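Local coordinates for protein glucose 1-dehydrogenase (Haloferax mediterranei, PDB 2VWP) that catalyses the zinc-dependent oxidation of D-glucose and several other aldoses with NAD(+) or, preferably, NADP(+) as electron acceptor, at residues 33-38 with 63-68; 147-152 with 311-316; 184-189 with 216-221. All blocks are in the same frame, centred on the assembly; numbering follows the deposited sequence.

Contact 1: 33-38 with 63-68; sequences LRVGVD and HEAVGV. With ZN (zinc ion), chain C.
V66 O accepts two backbone donors from the facing strand: L33 N at 2.9 Å, in the carbonyl plane, and R34 N in a longer bond at 3.3 Å, tilted from it. Two successive residues opposite one define a classic beta bulge. Beyond it V66 N returns a bond to R34 O, and G36 N donates to E64 O, the segment axes running antiparallel at 173°. L33 CD1 rests on the backbone of G67, 3.6 Å from G67 C, while V35 CG2 meets A65 CB at 4.0 Å on one face of the sheet. Next to this pairing, water 1 links G36 O to H63 N. H63 NE2 and E64 OE2 each bind zinc at 2.3 Å; E64 has CG anti to the carbonyl carbon (chi1 -53°) and an extended chain that carries OE2 to the metal, while K349 holds OE1 by a salt bridge. D38 OD2 comes in plane to the imidazole edge, 3.5 Å from H63 CE1, the carboxylate turned 84° to the ring, and accepts from T40 N. D38, a zinc-site residue, does not coordinate here, its OD1 being 4.2 Å from zinc. An alanine in its place would probably leave T40 N without this cap. Water 2 and E150 complete the catalytic zinc site of the zinc-containing alcohol dehydrogenase family, to which the GroES-like domain gives H63 and E64 and the C-terminal part E150.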
loop_
_atom_site.group_PDB
_atom_site.type_symbol
_atom_site.label_atom_id
_atom_site.label_comp_id
_atom_site.label_asym_id
_atom_site.label_seq_id
_atom_site.Cartn_x
_atom_site.Cartn_y
_atom_site.Cartn_z
ATOM N N LEU A 33 22.392 26.850 14.402
ATOM C CA LEU A 33 21.503 27.914 14.836
ATOM C C LEU A 33 20.568 27.357 15.904
ATOM O O LEU A 33 20.688 27.711 17.078
ATOM C CB LEU A 33 20.736 28.523 13.632
ATOM C CG LEU A 33 21.610 29.282 12.618
ATOM C CD1 LEU A 33 20.862 29.524 11.286
ATOM C CD2 LEU A 33 22.090 30.606 13.226
ATOM N N ARG A 34 19.684 26.448 15.490
ATOM C CA ARG A 34 18.664 25.873 16.353
ATOM C C ARG A 34 18.509 24.394 16.050
ATOM O O ARG A 34 18.684 23.954 14.912
ATOM C CB ARG A 34 17.325 26.599 16.164
ATOM C CG ARG A 34 17.250 27.941 16.876
ATOM C CD ARG A 34 16.023 28.732 16.459
ATOM N NE ARG A 34 16.018 30.028 17.138
ATOM C CZ ARG A 34 14.952 30.792 17.354
ATOM N NH1 ARG A 34 13.736 30.399 16.950
ATOM N NH2 ARG A 34 15.108 31.969 17.987
ATOM N N VAL A 35 18.237 23.610 17.090
ATOM C CA VAL A 35 17.977 22.193 16.916
ATOM C C VAL A 35 16.722 21.801 17.697
ATOM O O VAL A 35 16.617 22.036 18.914
ATOM C CB VAL A 35 19.169 21.278 17.338
ATOM C CG1 VAL A 35 18.835 19.821 17.040
ATOM C CG2 VAL A 35 20.485 21.664 16.606
ATOM N N GLY A 36 15.784 21.194 16.986
ATOM C CA GLY A 36 14.537 20.742 17.579
ATOM C C GLY A 36 14.762 19.495 18.425
ATOM O O GLY A 36 15.676 18.705 18.174
ATOM N N VAL A 37 13.914 19.344 19.436
ATOM C CA VAL A 37 13.848 18.149 20.234
ATOM C C VAL A 37 12.672 17.318 19.752
ATOM O O VAL A 37 11.595 17.840 19.475
ATOM C CB VAL A 37 13.672 18.464 21.737
ATOM C CG1 VAL A 37 13.396 17.181 22.534
ATOM C CG2 VAL A 37 14.887 19.195 22.287
ATOM N N ASP A 38 12.901 16.015 19.702
ATOM C CA ASP A 38 11.950 15.052 19.225
ATOM C C ASP A 38 11.839 13.893 20.223
ATOM O O ASP A 38 12.699 13.746 21.092
ATOM C CB ASP A 38 12.482 14.509 17.901
ATOM C CG ASP A 38 11.535 13.581 17.251
ATOM O OD1 ASP A 38 10.460 14.039 16.864
ATOM O OD2 ASP A 38 11.859 12.387 17.146
ATOM N N HIS A 63 18.440 15.671 15.787
ATOM C CA HIS A 63 18.526 15.392 14.344
ATOM C C HIS A 63 17.764 16.402 13.461
ATOM O O HIS A 63 17.719 16.247 12.224
ATOM C CB HIS A 63 18.052 13.957 14.059
ATOM C CG HIS A 63 16.589 13.744 14.306
ATOM N ND1 HIS A 63 16.090 13.337 15.524
ATOM C CD2 HIS A 63 15.516 13.890 13.492
ATOM C CE1 HIS A 63 14.774 13.241 15.453
ATOM N NE2 HIS A 63 14.402 13.558 14.226
ATOM N N GLU A 64 17.167 17.421 14.091
ATOM C CA GLU A 64 16.316 18.419 13.404
ATOM C C GLU A 64 17.005 19.770 13.474
ATOM O O GLU A 64 16.757 20.562 14.375
ATOM C CB GLU A 64 14.940 18.501 14.080
ATOM C CG GLU A 64 14.263 17.139 14.224
ATOM C CD GLU A 64 12.914 17.200 14.880
ATOM O OE1 GLU A 64 12.658 18.122 15.693
ATOM O OE2 GLU A 64 12.098 16.292 14.610
ATOM N N ALA A 65 17.918 20.009 12.551
ATOM C CA ALA A 65 18.813 21.148 12.682
ATOM C C ALA A 65 18.595 22.190 11.606
ATOM O O ALA A 65 18.139 21.893 10.511
ATOM C CB ALA A 65 20.253 20.696 12.689
ATOM N N VAL A 66 18.909 23.425 11.957
ATOM C CA VAL A 66 19.118 24.471 10.977
ATOM C C VAL A 66 20.405 25.184 11.363
ATOM O O VAL A 66 20.670 25.406 12.552
ATOM C CB VAL A 66 17.890 25.450 10.866
ATOM C CG1 VAL A 66 17.613 26.167 12.196
ATOM C CG2 VAL A 66 18.071 26.434 9.701
ATOM N N GLY A 67 21.211 25.526 10.361
ATOM C CA GLY A 67 22.456 26.228 10.618
ATOM C C GLY A 67 22.848 27.145 9.470
ATOM O O GLY A 67 22.143 27.231 8.458
ATOM N N VAL A 68 23.956 27.851 9.659
ATOM C CA VAL A 68 24.533 28.751 8.649
ATOM C C VAL A 68 25.942 28.247 8.264
ATOM O O VAL A 68 26.762 27.908 9.132
ATOM C CB VAL A 68 24.514 30.239 9.120
ATOM C CG1 VAL A 68 25.250 30.421 10.438
ATOM C CG2 VAL A 68 25.058 31.211 8.030
HETATM ZN ZN ZN C . 12.529 14.513 13.258
HETATM O O HOH W 1 16.003 16.243 17.165
HETATM O O HOH W 2 10.714 13.416 12.801
#

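Contact 2: 147-152 with 311-316; sequences FLIEPI and AATVTF. With ZN (zinc ion), chain C.
The first turn of helix 149-165, which carries the zinc ligand E150, packs through I149 and I152 against A312 and F316 of helix 306-318. The closest backbone approach pairs I152 with A312, whose CA atoms are 5.5 Å apart, a spacing that the small methyl of A312 permits. That methyl points toward the first helix: I152 CG2 presses on A312 CB at 3.5 Å, tighter than usual van der Waals contact, and I149 CG2 meets the same carbon at 4.0 Å. I149 O is a further close neighbour of A312 CB, so both side chain and backbone of the first helix touch the methyl.

The other branches of the two isoleucines extend to the next turn. I152 CG1 stands anti to the carbonyl carbon (chi1 -66°), which leaves CG2 for the alanine and sends CD1 to the edge of the F316 ring, near its plane, 4.2 Å from F316 CD2. I149 is bent at chi2 (-57°), and its CD1 reaches F316 CB at 4.1 Å while also lying near A312 O. At the margin I152 CG2 touches T315 CG2, whereas T315 OG1 turns to E156 for its hydrogen bond. L324 of helix 321-327 packs on F316, and L187 and M191 of helix 183-194 pack on I152.

E150 points away from this apolar seam, and its OE1 binds zinc at 2.2 Å beside water 2, with H63 and E64 as the other protein ligands. One helical turn thus has an apolar face buried against a neighbouring helix and a carboxylate in the catalytic zinc site, which in this enzyme also binds the sugar substrate through E150.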
loop_
_atom_site.group_PDB
_atom_site.type_symbol
_atom_site.label_atom_id
_atom_site.label_comp_id
_atom_site.label_asym_id
_atom_site.label_seq_id
_atom_site.Cartn_x
_atom_site.Cartn_y
_atom_site.Cartn_z
ATOM N N PHE A 147 14.374 24.375 12.191
ATOM C CA PHE A 147 14.388 23.060 12.821
ATOM C C PHE A 147 13.089 22.287 12.488
ATOM O O PHE A 147 13.009 21.089 12.724
ATOM C CB PHE A 147 14.634 23.186 14.357
ATOM C CG PHE A 147 13.586 23.999 15.074
ATOM C CD1 PHE A 147 12.369 23.428 15.450
ATOM C CD2 PHE A 147 13.811 25.351 15.356
ATOM C CE1 PHE A 147 11.379 24.208 16.123
ATOM C CE2 PHE A 147 12.847 26.122 16.007
ATOM C CZ PHE A 147 11.632 25.552 16.397
ATOM N N LEU A 148 12.084 22.977 11.924
ATOM C CA LEU A 148 10.835 22.336 11.542
ATOM C C LEU A 148 10.877 21.658 10.180
ATOM O O LEU A 148 9.985 20.888 9.829
ATOM C CB LEU A 148 9.640 23.320 11.594
ATOM C CG LEU A 148 9.188 23.774 12.982
ATOM C CD1 LEU A 148 8.011 24.754 12.853
ATOM C CD2 LEU A 148 8.816 22.561 13.888
ATOM N N ILE A 149 11.908 21.940 9.407
ATOM C CA ILE A 149 11.962 21.439 8.038
ATOM C C ILE A 149 12.097 19.930 8.014
ATOM O O ILE A 149 11.399 19.268 7.250
ATOM C CB ILE A 149 13.077 22.115 7.202
ATOM C CG1 ILE A 149 12.733 23.593 6.951
ATOM C CG2 ILE A 149 13.351 21.320 5.896
ATOM C CD1 ILE A 149 11.352 23.848 6.237
ATOM N N GLU A 150 12.980 19.386 8.847
ATOM C CA GLU A 150 13.102 17.921 8.924
ATOM C C GLU A 150 11.774 17.198 9.248
ATOM O O GLU A 150 11.409 16.275 8.526
ATOM C CB GLU A 150 14.261 17.494 9.864
ATOM C CG GLU A 150 14.690 16.004 9.728
ATOM C CD GLU A 150 13.808 15.071 10.540
ATOM O OE1 GLU A 150 13.086 15.565 11.436
ATOM O OE2 GLU A 150 13.816 13.849 10.297
ATOM N N PRO A 151 11.077 17.548 10.361
ATOM C CA PRO A 151 9.795 16.809 10.562
ATOM C C PRO A 151 8.741 17.021 9.467
ATOM O O PRO A 151 8.020 16.090 9.148
ATOM C CB PRO A 151 9.292 17.277 11.950
ATOM C CG PRO A 151 10.058 18.494 12.281
ATOM C CD PRO A 151 11.398 18.408 11.515
ATOM N N ILE A 152 8.652 18.224 8.901
ATOM C CA ILE A 152 7.771 18.433 7.737
ATOM C C ILE A 152 8.130 17.455 6.621
ATOM O O ILE A 152 7.243 16.889 6.011
ATOM C CB ILE A 152 7.755 19.909 7.250
ATOM C CG1 ILE A 152 7.106 20.780 8.334
ATOM C CG2 ILE A 152 6.981 20.058 5.917
ATOM C CD1 ILE A 152 7.350 22.269 8.200
ATOM N N ALA A 311 10.581 20.310 -0.772
ATOM C CA ALA A 311 9.116 20.386 -0.696
ATOM C C ALA A 311 8.666 20.991 0.628
ATOM O O ALA A 311 7.750 21.824 0.672
ATOM C CB ALA A 311 8.508 18.981 -0.870
ATOM N N ALA A 312 9.326 20.577 1.713
ATOM C CA ALA A 312 9.026 21.105 3.041
ATOM C C ALA A 312 9.161 22.620 3.134
ATOM O O ALA A 312 8.346 23.262 3.805
ATOM C CB ALA A 312 9.911 20.405 4.107
ATOM N N THR A 313 10.170 23.208 2.465
ATOM C CA THR A 313 10.301 24.686 2.447
ATOM C C THR A 313 9.119 25.392 1.812
ATOM O O THR A 313 8.697 26.457 2.290
ATOM C CB THR A 313 11.615 25.232 1.759
ATOM O OG1 THR A 313 11.604 24.952 0.350
ATOM C CG2 THR A 313 12.855 24.665 2.400
ATOM N N VAL A 314 8.592 24.807 0.728
ATOM C CA VAL A 314 7.395 25.349 0.048
ATOM C C VAL A 314 6.179 25.226 0.962
ATOM O O VAL A 314 5.436 26.187 1.175
ATOM C CB VAL A 314 7.128 24.615 -1.288
ATOM C CG1 VAL A 314 5.798 25.059 -1.896
ATOM C CG2 VAL A 314 8.256 24.876 -2.270
ATOM N N THR A 315 5.985 24.033 1.520
ATOM C CA THR A 315 4.893 23.808 2.467
ATOM C C THR A 315 4.971 24.763 3.658
ATOM O O THR A 315 3.966 25.342 4.080
ATOM C CB THR A 315 4.875 22.330 2.941
ATOM O OG1 THR A 315 4.645 21.486 1.808
ATOM C CG2 THR A 315 3.801 22.090 3.989
ATOM N N PHE A 316 6.176 24.937 4.201
ATOM C CA PHE A 316 6.390 25.862 5.315
ATOM C C PHE A 316 5.804 27.250 5.060
ATOM O O PHE A 316 5.126 27.829 5.924
ATOM C CB PHE A 316 7.898 25.964 5.643
ATOM C CG PHE A 316 8.199 26.882 6.791
ATOM C CD1 PHE A 316 8.244 28.263 6.604
ATOM C CD2 PHE A 316 8.420 26.367 8.079
ATOM C CE1 PHE A 316 8.523 29.117 7.672
ATOM C CE2 PHE A 316 8.686 27.215 9.137
ATOM C CZ PHE A 316 8.746 28.595 8.935
HETATM ZN ZN ZN C . 12.529 14.513 13.258
HETATM O O HOH W 2 10.714 13.416 12.801
#

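Contact 3: 184-189 with 216-221. With NDP (NADPH dihydro-nicotinamide-adenine-dinucleotide phosphate), chain B.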
loop_
_atom_site.group_PDB
_atom_site.type_symbol
_atom_site.label_atom_id
_atom_site.label_comp_id
_atom_site.label_asym_id
_atom_site.label_seq_id
_atom_site.Cartn_x
_atom_site.Cartn_y
_atom_site.Cartn_z
ATOM N N LEU A 184 4.469 15.872 15.169
ATOM C CA LEU A 184 4.323 15.303 13.822
ATOM C C LEU A 184 2.871 15.257 13.349
ATOM O O LEU A 184 2.567 15.649 12.213
ATOM C CB LEU A 184 4.958 13.914 13.683
ATOM C CG LEU A 184 5.047 13.360 12.244
ATOM C CD1 LEU A 184 6.017 14.208 11.395
ATOM C CD2 LEU A 184 5.456 11.886 12.238
ATOM N N GLY A 185 1.981 14.746 14.203
ATOM C CA GLY A 185 0.576 14.690 13.857
ATOM C C GLY A 185 0.038 16.085 13.555
ATOM O O GLY A 185 -0.731 16.264 12.593
ATOM N N LEU A 186 0.414 17.061 14.387
ATOM C CA LEU A 186 -0.130 18.427 14.258
ATOM C C LEU A 186 0.418 19.123 13.023
ATOM O O LEU A 186 -0.324 19.797 12.314
ATOM C CB LEU A 186 0.101 19.277 15.521
ATOM C CG LEU A 186 -0.647 18.822 16.773
ATOM C CD1 LEU A 186 -0.237 19.667 17.981
ATOM C CD2 LEU A 186 -2.162 18.834 16.532
ATOM N N LEU A 187 1.716 18.943 12.765
ATOM C CA LEU A 187 2.314 19.419 11.500
ATOM C C LEU A 187 1.581 18.858 10.290
ATOM O O LEU A 187 1.249 19.585 9.357
ATOM C CB LEU A 187 3.803 19.062 11.407
ATOM C CG LEU A 187 4.746 19.954 12.202
ATOM C CD1 LEU A 187 6.132 19.268 12.364
ATOM C CD2 LEU A 187 4.857 21.347 11.559
ATOM N N THR A 188 1.353 17.552 10.311
ATOM C CA THR A 188 0.707 16.863 9.213
ATOM C C THR A 188 -0.713 17.366 9.002
ATOM O O THR A 188 -1.189 17.491 7.850
ATOM C CB THR A 188 0.696 15.342 9.464
ATOM O OG1 THR A 188 2.037 14.867 9.596
ATOM C CG2 THR A 188 0.024 14.593 8.321
ATOM N N LEU A 189 -1.411 17.634 10.103
ATOM C CA LEU A 189 -2.785 18.143 10.026
ATOM C C LEU A 189 -2.838 19.494 9.296
ATOM O O LEU A 189 -3.704 19.705 8.457
ATOM C CB LEU A 189 -3.409 18.249 11.428
ATOM C CG LEU A 189 -4.920 18.556 11.519
ATOM C CD1 LEU A 189 -5.773 17.384 11.012
ATOM C CD2 LEU A 189 -5.303 18.894 12.958
ATOM N N ASP A 216 -6.732 22.726 20.997
ATOM C CA ASP A 216 -6.956 24.076 20.488
ATOM C C ASP A 216 -6.432 24.237 19.060
ATOM O O ASP A 216 -7.131 24.779 18.209
ATOM C CB ASP A 216 -6.337 25.136 21.419
ATOM C CG ASP A 216 -7.038 25.222 22.776
ATOM O OD1 ASP A 216 -8.175 24.726 22.902
ATOM O OD2 ASP A 216 -6.427 25.773 23.726
ATOM N N ILE A 217 -5.213 23.743 18.801
ATOM C CA ILE A 217 -4.629 23.769 17.441
ATOM C C ILE A 217 -5.504 23.042 16.394
ATOM O O ILE A 217 -5.763 23.567 15.307
ATOM C CB ILE A 217 -3.166 23.210 17.435
ATOM C CG1 ILE A 217 -2.235 24.224 18.109
ATOM C CG2 ILE A 217 -2.699 22.902 15.976
ATOM C CD1 ILE A 217 -0.811 23.724 18.405
ATOM N N ILE A 218 -5.937 21.836 16.744
ATOM C CA ILE A 218 -6.776 20.984 15.880
ATOM C C ILE A 218 -8.035 21.757 15.522
ATOM O O ILE A 218 -8.394 21.856 14.358
ATOM C CB ILE A 218 -7.146 19.638 16.616
ATOM C CG1 ILE A 218 -5.896 18.742 16.779
ATOM C CG2 ILE A 218 -8.299 18.882 15.890
ATOM C CD1 ILE A 218 -6.022 17.659 17.888
ATOM N N GLU A 219 -8.672 22.351 16.535
ATOM C CA GLU A 219 -9.941 23.054 16.341
ATOM C C GLU A 219 -9.774 24.378 15.611
ATOM O O GLU A 219 -10.617 24.735 14.778
ATOM C CB GLU A 219 -10.699 23.188 17.674
ATOM C CG GLU A 219 -11.303 21.841 18.079
ATOM C CD GLU A 219 -12.079 21.839 19.389
ATOM O OE1 GLU A 219 -11.939 22.774 20.205
ATOM O OE2 GLU A 219 -12.824 20.862 19.610
ATOM N N GLU A 220 -8.672 25.083 15.893
ATOM C CA GLU A 220 -8.360 26.345 15.206
ATOM C C GLU A 220 -8.013 26.141 13.721
ATOM O O GLU A 220 -8.183 27.052 12.896
ATOM C CB GLU A 220 -7.231 27.080 15.927
ATOM C CG GLU A 220 -6.865 28.416 15.298
ATOM C CD GLU A 220 -7.460 29.609 16.016
ATOM O OE1 GLU A 220 -8.611 29.503 16.510
ATOM O OE2 GLU A 220 -6.761 30.656 16.077
ATOM N N LEU A 221 -7.517 24.947 13.386
ATOM C CA LEU A 221 -7.313 24.555 11.988
ATOM C C LEU A 221 -8.605 24.144 11.282
ATOM O O LEU A 221 -8.574 23.754 10.111
ATOM C CB LEU A 221 -6.309 23.400 11.895
ATOM C CG LEU A 221 -4.829 23.716 12.037
ATOM C CD1 LEU A 221 -4.067 22.385 12.245
ATOM C CD2 LEU A 221 -4.322 24.474 10.807
HETATM P PA NDP B . 4.343 11.512 20.115
HETATM O O1A NDP B . 4.666 12.810 20.760
HETATM O O2A NDP B . 4.456 10.357 21.063
HETATM O O5B NDP B . 2.859 11.574 19.508
HETATM C C5B NDP B . 2.004 10.472 19.629
HETATM C C4B NDP B . 0.674 11.012 20.101
HETATM O O4B NDP B . -0.267 9.988 19.921
HETATM C C3B NDP B . 0.689 11.399 21.582
HETATM O O3B NDP B . 0.337 12.768 21.738
HETATM C C2B NDP B . -0.305 10.439 22.218
HETATM O O2B NDP B . -1.201 11.059 23.108
HETATM C C1B NDP B . -1.117 9.955 21.026
HETATM N N9A NDP B . -1.643 8.602 21.234
HETATM C C8A NDP B . -0.961 7.434 21.505
HETATM N N7A NDP B . -1.879 6.437 21.619
HETATM C C5A NDP B . -3.121 6.971 21.434
HETATM C C6A NDP B . -4.410 6.439 21.443
HETATM N N6A NDP B . -4.640 5.172 21.816
HETATM N N1A NDP B . -5.479 7.288 21.207
HETATM C C2A NDP B . -5.301 8.632 20.971
HETATM N N3A NDP B . -4.038 9.146 20.954
HETATM C C4A NDP B . -2.975 8.333 21.187
HETATM O O3 NDP B . 5.328 11.337 18.827
HETATM P PN NDP B . 5.382 12.203 17.434
HETATM O O1N NDP B . 4.100 12.863 17.089
HETATM O O2N NDP B . 6.601 13.053 17.401
HETATM O O5D NDP B . 5.578 10.908 16.473
HETATM C C5D NDP B . 4.493 10.007 16.282
HETATM C C4D NDP B . 4.912 8.553 16.018
HETATM O O4D NDP B . 5.595 8.491 14.778
HETATM C C3D NDP B . 5.826 7.925 17.075
HETATM O O3D NDP B . 5.539 6.543 17.229
HETATM C C2D NDP B . 7.206 8.048 16.466
HETATM O O2D NDP B . 8.050 6.988 16.846
HETATM C C1D NDP B . 6.894 7.963 14.975
HETATM N N1N NDP B . 7.833 8.705 14.137
HETATM C C2N NDP B . 8.141 8.122 12.945
HETATM C C3N NDP B . 8.871 8.766 11.958
HETATM C C7N NDP B . 9.157 8.026 10.669
HETATM O O7N NDP B . 10.103 8.573 9.801
HETATM N N7N NDP B . 8.510 6.883 10.376
HETATM C C4N NDP B . 9.387 10.180 12.183
HETATM C C5N NDP B . 8.976 10.728 13.533
HETATM C C6N NDP B . 8.224 9.981 14.441
HETATM P P2B NDP B . -0.890 11.238 24.679
HETATM O O1X NDP B . 0.321 12.118 24.879
HETATM O O2X NDP B . -0.560 9.896 25.299
HETATM O O3X NDP B . -2.180 11.861 25.182
#
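Apolar contacts alone join the two segments, all of them between leucine and isoleucine side chains. L186 straddles two residues: its CD2 meets I218 CG1 at 3.7 Å and its CD1 meets I217 CD1 at 4.1 Å, crossing each side chain at about a right angle. One turn on, L189 CD2 touches both I218 CG1 at 3.9 Å and L221 CD1 at 3.8 Å. L189 has CG anti to its N (chi1 -171°), which carries CD2 to I218 and L221, and it slides past L221 in the opposite direction. I218 CG1 is therefore shared by L186 and L189. The segment axes run almost parallel, at 9° and 10.6 Å apart, a distance bridged by side chains.

Within the first helix L184 O accepts both T188 N and T188 OG1, from opposite faces of its carbonyl plane, the hydroxyl at 2.8 Å.

Cofactor contacts lie on another side of that helix. L184 CD2 touches the nicotinamide at NDP C5N, 3.9 Å away, and L184 CB approaches the phosphate oxygen O1N. G185 fits the last glycine of a GxGxxG pattern, and two parallel helices following successive strands of a parallel sheet are characteristic of the Rossmann fold that binds NADP(H).

The touching residues of contact 3 are all buried, and those of contact 1 are too except for R34, whereas contact 2 is partly buried, with T313, T315 and F316 partly exposed. Contact 1, in the GroES-like domain, is largely polar, with apolar pairs beside the backbone bonds; contacts 2 and 3, both in the C-terminal, nucleotide-binding part of the chain, are apolar helix packings, with an aromatic ring only in contact 2. Contacts 1 and 2 share the zinc ion and water 2; there E64 OE2 and E150 OE1 come within 3.4 Å. Contact 3 is nested in the loop closed by contact 2 and touches it through P151 and L187. Helix 149-165 therefore lies between catalytic metal and cofactor-binding helix.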